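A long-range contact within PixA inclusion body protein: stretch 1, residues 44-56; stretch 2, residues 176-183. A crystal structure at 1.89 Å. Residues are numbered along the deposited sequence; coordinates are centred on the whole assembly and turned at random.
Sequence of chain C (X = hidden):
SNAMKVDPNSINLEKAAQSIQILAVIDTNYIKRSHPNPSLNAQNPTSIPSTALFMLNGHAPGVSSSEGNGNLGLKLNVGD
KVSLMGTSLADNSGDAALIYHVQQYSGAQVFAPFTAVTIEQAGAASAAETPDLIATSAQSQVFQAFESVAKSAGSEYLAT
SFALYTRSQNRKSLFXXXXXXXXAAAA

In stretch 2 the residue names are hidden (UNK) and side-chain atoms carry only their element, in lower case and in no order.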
# COMPACT_ATOMS: atom_id res chain seq x y z
N ASN C 44 22.07 -7.41 -25.22
CA ASN C 44 20.68 -7.51 -25.59
C ASN C 44 19.88 -8.22 -24.52
O ASN C 44 19.35 -9.34 -24.75
CB ASN C 44 20.56 -8.34 -26.86
CG ASN C 44 19.80 -7.63 -27.93
OD1 ASN C 44 20.35 -6.75 -28.60
ND2 ASN C 44 18.51 -7.96 -28.08
N PRO C 45 19.68 -7.57 -23.36
CA PRO C 45 19.05 -8.28 -22.24
C PRO C 45 17.57 -8.52 -22.40
O PRO C 45 16.90 -7.79 -23.12
CB PRO C 45 19.34 -7.34 -21.02
CG PRO C 45 19.37 -5.97 -21.67
CD PRO C 45 20.15 -6.24 -22.96
N THR C 46 17.09 -9.59 -21.75
CA THR C 46 15.69 -9.96 -21.76
C THR C 46 14.85 -9.08 -20.77
O THR C 46 15.14 -8.98 -19.63
CB THR C 46 15.51 -11.43 -21.45
OG1 THR C 46 16.08 -12.23 -22.52
CG2 THR C 46 14.07 -11.78 -21.25
N SER C 47 13.83 -8.47 -21.34
CA SER C 47 12.85 -7.67 -20.59
C SER C 47 12.13 -8.51 -19.56
O SER C 47 11.63 -9.58 -19.89
CB SER C 47 11.82 -7.15 -21.59
OG SER C 47 10.99 -6.28 -20.88
N ILE C 48 12.04 -8.05 -18.32
CA ILE C 48 11.22 -8.65 -17.29
C ILE C 48 10.30 -7.63 -16.68
O ILE C 48 10.62 -6.44 -16.63
CB ILE C 48 12.03 -9.31 -16.13
CG1 ILE C 48 12.64 -8.24 -15.21
CG2 ILE C 48 13.04 -10.27 -16.68
CD1 ILE C 48 13.57 -8.72 -14.14
N PRO C 49 9.11 -8.07 -16.21
CA PRO C 49 8.21 -7.11 -15.59
C PRO C 49 8.70 -6.67 -14.27
O PRO C 49 9.43 -7.42 -13.62
CB PRO C 49 6.89 -7.90 -15.47
CG PRO C 49 7.34 -9.32 -15.35
CD PRO C 49 8.51 -9.41 -16.30
N SER C 50 8.29 -5.49 -13.80
CA SER C 50 8.72 -5.01 -12.49
C SER C 50 8.07 -5.83 -11.37
O SER C 50 8.45 -5.77 -10.25
CB SER C 50 8.37 -3.51 -12.33
OG SER C 50 6.98 -3.36 -12.48
N THR C 51 7.11 -6.64 -11.75
CA THR C 51 6.43 -7.57 -10.88
C THR C 51 7.38 -8.67 -10.30
O THR C 51 7.15 -9.30 -9.23
CB THR C 51 5.32 -8.15 -11.78
OG1 THR C 51 4.06 -8.03 -11.16
CG2 THR C 51 5.61 -9.45 -12.20
N ALA C 52 8.48 -8.89 -11.00
CA ALA C 52 9.46 -9.91 -10.65
C ALA C 52 10.48 -9.46 -9.62
O ALA C 52 11.40 -10.19 -9.30
CB ALA C 52 10.20 -10.29 -11.91
N LEU C 53 10.37 -8.25 -9.12
CA LEU C 53 11.36 -7.81 -8.20
C LEU C 53 10.77 -6.80 -7.25
O LEU C 53 9.61 -6.43 -7.39
CB LEU C 53 12.58 -7.24 -8.95
CG LEU C 53 12.27 -5.95 -9.74
CD1 LEU C 53 13.29 -4.89 -9.37
CD2 LEU C 53 12.34 -6.26 -11.21
N PHE C 54 11.54 -6.36 -6.28
CA PHE C 54 11.11 -5.37 -5.30
C PHE C 54 12.25 -4.31 -5.21
O PHE C 54 13.43 -4.66 -5.33
CB PHE C 54 10.97 -6.05 -3.98
CG PHE C 54 10.10 -7.27 -4.01
CD1 PHE C 54 8.73 -7.15 -3.97
CD2 PHE C 54 10.65 -8.53 -4.04
CE1 PHE C 54 7.90 -8.29 -3.97
CE2 PHE C 54 9.82 -9.69 -4.04
CZ PHE C 54 8.45 -9.55 -3.99
N MSE C 55 11.93 -3.07 -5.00
CA MSE C 55 13.00 -2.03 -4.85
C MSE C 55 12.73 -1.29 -3.54
O MSE C 55 11.61 -1.00 -3.24
CB MSE C 55 12.99 -1.05 -6.00
CG MSE C 55 13.61 -1.63 -7.27
SE MSE C 55 13.72 -0.36 -8.76
CE MSE C 55 15.33 0.50 -8.20
N LEU C 56 13.77 -1.08 -2.77
CA LEU C 56 13.70 -0.42 -1.47
C LEU C 56 14.70 0.72 -1.46
O LEU C 56 15.76 0.64 -2.16
CB LEU C 56 14.13 -1.42 -0.45
CG LEU C 56 13.27 -2.72 -0.43
CD1 LEU C 56 13.89 -3.61 0.57
CD2 LEU C 56 11.80 -2.53 -0.14
N UNK C 176 21.00 -16.11 -17.69
CA UNK C 176 20.66 -15.12 -18.69
C UNK C 176 20.90 -13.66 -18.31
O UNK C 176 21.27 -13.36 -17.16
N UNK C 177 20.72 -12.77 -19.28
CA UNK C 177 20.82 -11.34 -19.05
C UNK C 177 19.44 -10.71 -19.17
O UNK C 177 18.71 -10.99 -20.10
c UNK C 177 21.79 -10.64 -19.95
c UNK C 177 24.93 -12.61 -20.82
c UNK C 177 25.40 -11.21 -18.87
o UNK C 177 27.12 -12.56 -19.85
c UNK C 177 23.19 -11.17 -19.91
c UNK C 177 24.09 -10.72 -18.94
c UNK C 177 25.82 -12.14 -19.86
c UNK C 177 23.63 -12.13 -20.86
N UNK C 178 19.08 -9.88 -18.21
CA UNK C 178 17.75 -9.38 -18.08
C UNK C 178 17.77 -7.90 -17.72
O UNK C 178 18.79 -7.41 -17.32
c UNK C 178 15.59 -13.48 -17.86
c UNK C 178 15.79 -12.08 -17.73
c UNK C 178 17.62 -13.80 -16.67
c UNK C 178 17.78 -12.43 -16.55
c UNK C 178 16.85 -11.56 -17.09
c UNK C 178 16.52 -14.34 -17.33
c UNK C 178 17.01 -10.10 -16.92
N UNK C 179 16.66 -7.17 -18.00
CA UNK C 179 16.49 -5.84 -17.51
C UNK C 179 15.08 -5.51 -17.12
O UNK C 179 14.11 -6.10 -17.65
c UNK C 179 15.01 -5.09 -21.79
c UNK C 179 15.92 -5.36 -20.74
c UNK C 179 15.98 -4.55 -19.64
c UNK C 179 14.22 -4.00 -21.76
c UNK C 179 16.97 -4.83 -18.54
c UNK C 179 14.26 -3.16 -20.64
c UNK C 179 15.18 -3.40 -19.62
N UNK C 180 14.95 -4.58 -16.19
CA UNK C 180 13.65 -4.07 -15.80
C UNK C 180 13.69 -2.54 -15.83
O UNK C 180 14.79 -1.92 -15.86
c UNK C 180 15.08 -3.96 -12.59
c UNK C 180 17.30 -3.78 -10.88
c UNK C 180 13.25 -2.70 -12.61
c UNK C 180 17.21 -4.77 -11.88
n UNK C 180 14.00 -2.28 -11.61
c UNK C 180 16.27 -2.88 -10.70
c UNK C 180 13.26 -4.52 -14.44
c UNK C 180 13.85 -3.75 -13.26
c UNK C 180 15.18 -2.97 -11.57
c UNK C 180 16.13 -4.86 -12.73
N UNK C 181 12.52 -1.93 -15.86
CA UNK C 181 12.44 -0.51 -15.90
C UNK C 181 11.80 -0.04 -14.64
O UNK C 181 10.80 -0.64 -14.19
c UNK C 181 12.24 -0.61 -18.38
c UNK C 181 11.61 -0.08 -17.11
c UNK C 181 11.39 1.39 -17.19
N UNK C 182 12.33 1.03 -14.07
CA UNK C 182 11.80 1.64 -12.89
C UNK C 182 11.67 3.12 -13.12
O UNK C 182 12.18 3.63 -14.12
c UNK C 182 14.42 3.60 -10.18
c UNK C 182 17.17 3.23 -10.83
c UNK C 182 15.37 4.45 -9.68
c UNK C 182 16.76 4.26 -10.01
c UNK C 182 15.04 0.78 -12.36
c UNK C 182 12.65 1.27 -11.68
n UNK C 182 16.31 1.32 -12.15
c UNK C 182 14.10 1.52 -11.73
c UNK C 182 16.21 2.39 -11.31
c UNK C 182 14.81 2.56 -11.01
N UNK C 183 11.05 3.83 -12.21
CA UNK C 183 10.66 5.23 -12.44
C UNK C 183 11.09 6.10 -11.25
O UNK C 183 11.03 5.70 -10.08
c UNK C 183 9.11 5.36 -12.62
o UNK C 183 6.35 4.40 -12.62
n UNK C 183 6.45 4.23 -14.85
c UNK C 183 8.54 4.37 -13.60
c UNK C 183 7.00 4.34 -13.65
O HOH W 1 11.80 -4.36 -19.06
O HOH W 2 10.36 -3.76 -16.36

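Position 176 has backbone atoms and nothing beyond CA, and it makes no contact with stretch 1, so it is Gly 176. Its phi/psi of -177/173 is nearly fully extended, a conformation glycine adopts readily, and an ideal CB here would be crowded by a ring carbon of position 178, 3.2 Å away.

Position 177 carries one carbon, then a ring of six carbons bearing one oxygen. Its CB lies 4.2 Å from Pro 45 CB, while the end of the side chain leads away, leaving the hydroxyl clear of stretch 1. This is Tyr 177. The backbone makes the firmer link, Thr 46 N donating to Tyr 177 O at 2.7 Å.

At position 178 one carbon leads to a ring of six carbons with no heteroatom. The ring lies on the same sheet face as the side chain of Thr 46, its bridge partner; one ring carbon is 3.8 Å from Thr 46 CB and 3.5 Å from Ile 48 CG2. That atom is CD1 of Phe 178, whose purely apolar ring suits these carbon neighbours.

Position 179 repeats the pattern of seven carbons, six in a ring. It shares the other face with Ser 47, and its ring lies between Pro 45 and Ser 47, touching each through carbon. It is Phe 179: CD1 meets Pro 45 CG at 3.6 Å, and CE1 lies 3.8 Å from Ser 47 CB.

Position 180 has one carbon, then fused five- and six-membered rings holding eight carbons and one nitrogen. Leu 53 CD1 sits over one face, 3.6 Å from the centroid of the five-membered ring, a CH-pi contact, while Met 55 SE approaches the edge, 3.4 Å from the ring nitrogen. The broad indole of Trp 180 can serve both.

Position 181 shows three carbons, one carrying the other two. This compact side chain does not touch stretch 1; it is Val 181. Its backbone N instead donates to a water (2.9 Å) that donates to Ile 48 O (2.7 Å).

Position 182 has one carbon, then fused five- and six-membered rings with eight carbons and one nitrogen. Met 55 CE lies over its face, 3.7 Å from the five-membered-ring centroid, and Met 55 SE is 3.5 Å from its CB. This is Trp 182, whose flat indole face offers a surface to the methyl and selenium.

Position 183 has three carbons, the third bearing oxygen and nitrogen, and makes no contact with stretch 1: Gln 183. Its polar end suits a partner elsewhere in the structure, where OE1 is hydrogen-bonded.

The contact is thus a short parallel pairing followed by side-chain packing. Phe 179 N donates to Thr 46 O and Ile 48 N to Phe 179 O, both at 2.9 Å, fixing the register; beyond it, selenomethionine Met 55 bridges the two indoles.

Stretch 2, residues 176-183: GYFFWVWQ
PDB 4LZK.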